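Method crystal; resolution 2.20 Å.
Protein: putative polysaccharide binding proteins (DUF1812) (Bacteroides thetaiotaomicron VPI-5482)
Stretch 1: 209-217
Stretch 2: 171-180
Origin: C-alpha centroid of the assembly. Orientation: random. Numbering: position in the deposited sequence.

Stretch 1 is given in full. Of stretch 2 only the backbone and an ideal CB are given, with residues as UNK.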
# COMPACT_ATOMS: atom_id res chain seq x y z
N TYR A 209 13.15 -17.40 0.67
CA TYR A 209 12.18 -16.41 1.08
C TYR A 209 10.84 -16.55 0.33
O TYR A 209 10.77 -17.24 -0.66
CB TYR A 209 12.80 -15.03 0.86
CG TYR A 209 13.10 -14.67 -0.59
CD1 TYR A 209 12.13 -14.11 -1.42
CD2 TYR A 209 14.37 -14.88 -1.13
CE1 TYR A 209 12.40 -13.78 -2.75
CE2 TYR A 209 14.65 -14.55 -2.47
CZ TYR A 209 13.67 -14.00 -3.25
OH TYR A 209 13.94 -13.65 -4.54
N VAL A 210 9.78 -15.90 0.81
CA VAL A 210 8.53 -15.74 0.05
C VAL A 210 8.27 -14.26 -0.16
O VAL A 210 8.50 -13.46 0.74
CB VAL A 210 7.30 -16.34 0.80
CG1 VAL A 210 7.40 -17.85 0.92
CG2 VAL A 210 7.15 -15.77 2.15
N ASP A 211 7.80 -13.89 -1.35
CA ASP A 211 7.39 -12.52 -1.58
C ASP A 211 5.91 -12.46 -1.61
O ASP A 211 5.26 -13.21 -2.36
CB ASP A 211 7.88 -11.96 -2.91
CG ASP A 211 9.36 -11.65 -2.93
OD1 ASP A 211 9.96 -11.57 -1.84
OD2 ASP A 211 9.93 -11.49 -4.05
N MSE A 212 5.38 -11.52 -0.83
CA MSE A 212 3.95 -11.27 -0.69
C MSE A 212 3.66 -9.80 -0.86
O MSE A 212 4.56 -8.97 -0.74
CB MSE A 212 3.56 -11.64 0.74
CG MSE A 212 4.07 -13.04 1.12
SE MSE A 212 3.46 -13.68 2.85
CE MSE A 212 1.70 -13.95 2.49
N ASN A 213 2.40 -9.46 -1.09
CA ASN A 213 1.97 -8.07 -0.96
C ASN A 213 0.59 -7.88 -0.34
O ASN A 213 -0.24 -8.76 -0.36
CB ASN A 213 2.13 -7.24 -2.26
CG ASN A 213 1.34 -7.77 -3.47
OD1 ASN A 213 1.42 -7.18 -4.56
ND2 ASN A 213 0.64 -8.87 -3.32
N THR A 214 0.34 -6.71 0.23
CA THR A 214 -0.98 -6.46 0.77
C THR A 214 -1.37 -5.02 0.51
O THR A 214 -0.60 -4.25 -0.06
CB THR A 214 -1.06 -6.80 2.28
OG1 THR A 214 -2.43 -6.73 2.71
CG2 THR A 214 -0.18 -5.83 3.12
N MSE A 215 -2.57 -4.66 0.93
CA MSE A 215 -3.04 -3.28 0.82
C MSE A 215 -2.50 -2.54 2.08
O MSE A 215 -1.49 -2.96 2.62
CB MSE A 215 -4.56 -3.30 0.65
CG MSE A 215 -4.97 -3.98 -0.67
SE MSE A 215 -4.88 -2.74 -2.12
CE MSE A 215 -6.47 -1.76 -1.57
N ARG A 216 -3.16 -1.48 2.55
CA ARG A 216 -2.57 -0.56 3.52
C ARG A 216 -2.27 -1.23 4.82
O ARG A 216 -3.09 -2.05 5.30
CB ARG A 216 -3.52 0.60 3.80
CG ARG A 216 -3.78 1.48 2.56
CD ARG A 216 -4.43 2.78 2.96
NE ARG A 216 -3.47 3.62 3.65
CZ ARG A 216 -3.78 4.58 4.53
NH1 ARG A 216 -5.04 4.81 4.89
NH2 ARG A 216 -2.83 5.30 5.08
N LEU A 217 -1.08 -0.93 5.36
CA LEU A 217 -0.74 -1.30 6.74
C LEU A 217 -1.12 -0.14 7.66
O LEU A 217 -0.62 0.96 7.51
CB LEU A 217 0.75 -1.66 6.87
CG LEU A 217 1.14 -2.89 6.03
CD1 LEU A 217 2.64 -2.96 5.79
CD2 LEU A 217 0.61 -4.18 6.67
N UNK A 171 2.39 -23.14 4.46
CA UNK A 171 1.72 -22.05 3.80
C UNK A 171 1.81 -20.73 4.59
O UNK A 171 1.92 -20.74 5.84
CB UNK A 171 0.26 -22.43 3.57
N UNK A 172 1.70 -19.62 3.86
CA UNK A 172 1.96 -18.28 4.35
C UNK A 172 0.83 -17.38 3.98
O UNK A 172 0.44 -17.34 2.79
CB UNK A 172 3.28 -17.73 3.80
N UNK A 173 0.32 -16.65 4.98
CA UNK A 173 -0.73 -15.70 4.80
C UNK A 173 -0.51 -14.39 5.56
O UNK A 173 -0.03 -14.40 6.70
CB UNK A 173 -2.05 -16.34 5.23
N UNK A 174 -0.91 -13.29 4.93
CA UNK A 174 -1.13 -12.02 5.60
C UNK A 174 -2.66 -11.89 5.56
O UNK A 174 -3.25 -12.04 4.48
CB UNK A 174 -0.40 -10.85 4.93
N UNK A 175 -3.28 -11.66 6.71
CA UNK A 175 -4.75 -11.66 6.85
C UNK A 175 -5.23 -10.29 7.30
O UNK A 175 -4.82 -9.79 8.30
CB UNK A 175 -5.21 -12.73 7.84
N UNK A 176 -6.06 -9.66 6.49
CA UNK A 176 -6.59 -8.35 6.82
C UNK A 176 -7.76 -8.06 5.90
O UNK A 176 -7.85 -8.61 4.80
CB UNK A 176 -5.51 -7.27 6.70
N UNK A 177 -8.66 -7.19 6.36
CA UNK A 177 -9.80 -6.74 5.58
C UNK A 177 -9.54 -5.29 5.12
O UNK A 177 -10.33 -4.37 5.35
CB UNK A 177 -11.09 -6.84 6.39
N UNK A 178 -8.39 -5.12 4.49
CA UNK A 178 -7.90 -3.83 4.03
C UNK A 178 -8.08 -3.64 2.53
O UNK A 178 -7.43 -2.80 1.96
CB UNK A 178 -6.42 -3.67 4.40
N UNK A 179 -9.01 -4.37 1.92
CA UNK A 179 -9.16 -4.34 0.46
C UNK A 179 -10.20 -3.38 -0.08
O UNK A 179 -10.51 -3.42 -1.28
CB UNK A 179 -9.51 -5.75 -0.03
N UNK A 180 -10.75 -2.49 0.77
CA UNK A 180 -11.82 -1.57 0.31
C UNK A 180 -11.54 -0.15 0.82
O UNK A 180 -11.66 0.14 2.01
CB UNK A 180 -13.19 -2.04 0.79

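Strands 209-214 and 171-176 run nearly parallel, at 14°, with axes 8.2 Å apart at closest approach.

Position 171 has nothing of stretch 1 within 5.5 Å of its ideal CB, so many side chains would do. The residue is Asp-171, which makes no contact.

Position 172 has extended backbone angles and a CB directed toward stretch 1. The ideal CB lies 4.2 Å from Met-212 SE and 4.6 Å from Val-210 CG2. These neighbours are apolar, so an aliphatic or aromatic side chain would suit. The residue is Tyr-172. Val-210 CG1 sits 4.0 Å from the centroid of the Tyr-172 ring, 14° off the normal, a CH-pi contact over the face. Tyr-172 CB packs 4.1 Å from Met-212 SE. The hydroxyl is hydrogen-bonded elsewhere in the structure.

Position 173 points away, so many side chains, polar ones included, would fit. Glu-173 is found. Its backbone still matters, because Met-212 CE rests 3.8 Å from Glu-173 CA.

Position 174 turns toward stretch 1 again, in the usual alternation of a strand. Its ideal CB is 4.5 Å from Met-212 CE and 4.9 Å from Thr-214 CB. Val, Ile, Leu or Met would suit this largely apolar setting. The residue is Ile-174. Ile-174 CG1 lies 3.9 Å from Met-212 CE, and Ile-174 CG2 is 4.2 Å from Thr-214 CB.

Position 175 points away, and many side chains would suit. It is Ile-175, without contact.

Position 176 points toward stretch 1, but the nearest atom to its ideal CB is Thr-214 OG1, at 5.1 Å. Small or polar residues are plausible, as are longer ones that turn aside. Glu-176 is found; Glu-176 OE2 accepts a hydrogen bond from the backbone N of position 177 at 2.9 Å.

Position 177 is out of reach of stretch 1, which leaves the choice open. It is Ser-177.

Position 178 faces stretch 1 closely. Its ideal CB is 3.8 Å from Arg-216 O and 5.3 Å from Thr-214 OG1. A short side chain with a donor is favoured; Asn, Ser or Thr could be considered. The residue is Asn-178. Asn-178 ND2 donates to Arg-216 O at 3.0 Å and to Thr-214 OG1 at 3.1 Å. Both bonds are nearly straight, so one amide group ties down two points of the other stretch.

Position 179 has phi/psi of -95/10, which does not demand glycine. Its ideal CB would lie 4.9 Å from Met-215 CG, so a small residue is reasonable. Gly-179 is found, with Gly-179 CA 4.2 Å from Met-215 CE.

Position 180 points away, and stretch 1 neither demands nor excludes a particular side chain. It is His-180, with ND1 hydrogen-bonded elsewhere in the structure.

Stretch 2 171-180: DYEIIESNGH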
# COMPACT_ATOMS: atom_id res chain seq x y z
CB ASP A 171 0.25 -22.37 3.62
CG ASP A 171 0.01 -23.52 2.69
OD1 ASP A 171 0.88 -23.79 1.80
OD2 ASP A 171 -1.05 -24.16 2.88
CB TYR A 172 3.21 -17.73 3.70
CG TYR A 172 4.38 -18.64 3.83
CD1 TYR A 172 4.55 -19.72 2.95
CD2 TYR A 172 5.29 -18.47 4.86
CE1 TYR A 172 5.64 -20.58 3.09
CE2 TYR A 172 6.38 -19.28 4.98
CZ TYR A 172 6.53 -20.36 4.10
OH TYR A 172 7.62 -21.19 4.25
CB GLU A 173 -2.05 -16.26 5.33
CG GLU A 173 -2.47 -17.61 4.83
CD GLU A 173 -3.71 -18.07 5.58
OE1 GLU A 173 -4.84 -17.63 5.23
OE2 GLU A 173 -3.54 -18.84 6.55
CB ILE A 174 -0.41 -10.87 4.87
CG1 ILE A 174 1.12 -11.05 5.00
CG2 ILE A 174 -0.86 -9.53 5.41
CD1 ILE A 174 1.98 -9.96 4.39
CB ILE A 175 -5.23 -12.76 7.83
CG1 ILE A 175 -4.79 -14.13 7.30
CG2 ILE A 175 -6.78 -12.68 8.04
CD1 ILE A 175 -4.84 -15.31 8.30
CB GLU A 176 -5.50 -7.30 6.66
CG GLU A 176 -5.87 -5.94 7.23
CD GLU A 176 -6.36 -6.03 8.65
OE1 GLU A 176 -5.54 -6.17 9.57
OE2 GLU A 176 -7.60 -5.99 8.83
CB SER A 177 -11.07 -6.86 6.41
OG SER A 177 -10.96 -6.07 7.57
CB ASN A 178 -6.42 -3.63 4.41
CG ASN A 178 -5.49 -4.71 3.88
OD1 ASN A 178 -5.91 -5.75 3.38
ND2 ASN A 178 -4.19 -4.47 4.01
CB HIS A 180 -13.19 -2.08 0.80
CG HIS A 180 -14.36 -1.56 0.03
ND1 HIS A 180 -15.65 -1.68 0.50
CD2 HIS A 180 -14.45 -0.91 -1.15
CE1 HIS A 180 -16.48 -1.16 -0.38
NE2 HIS A 180 -15.78 -0.67 -1.39
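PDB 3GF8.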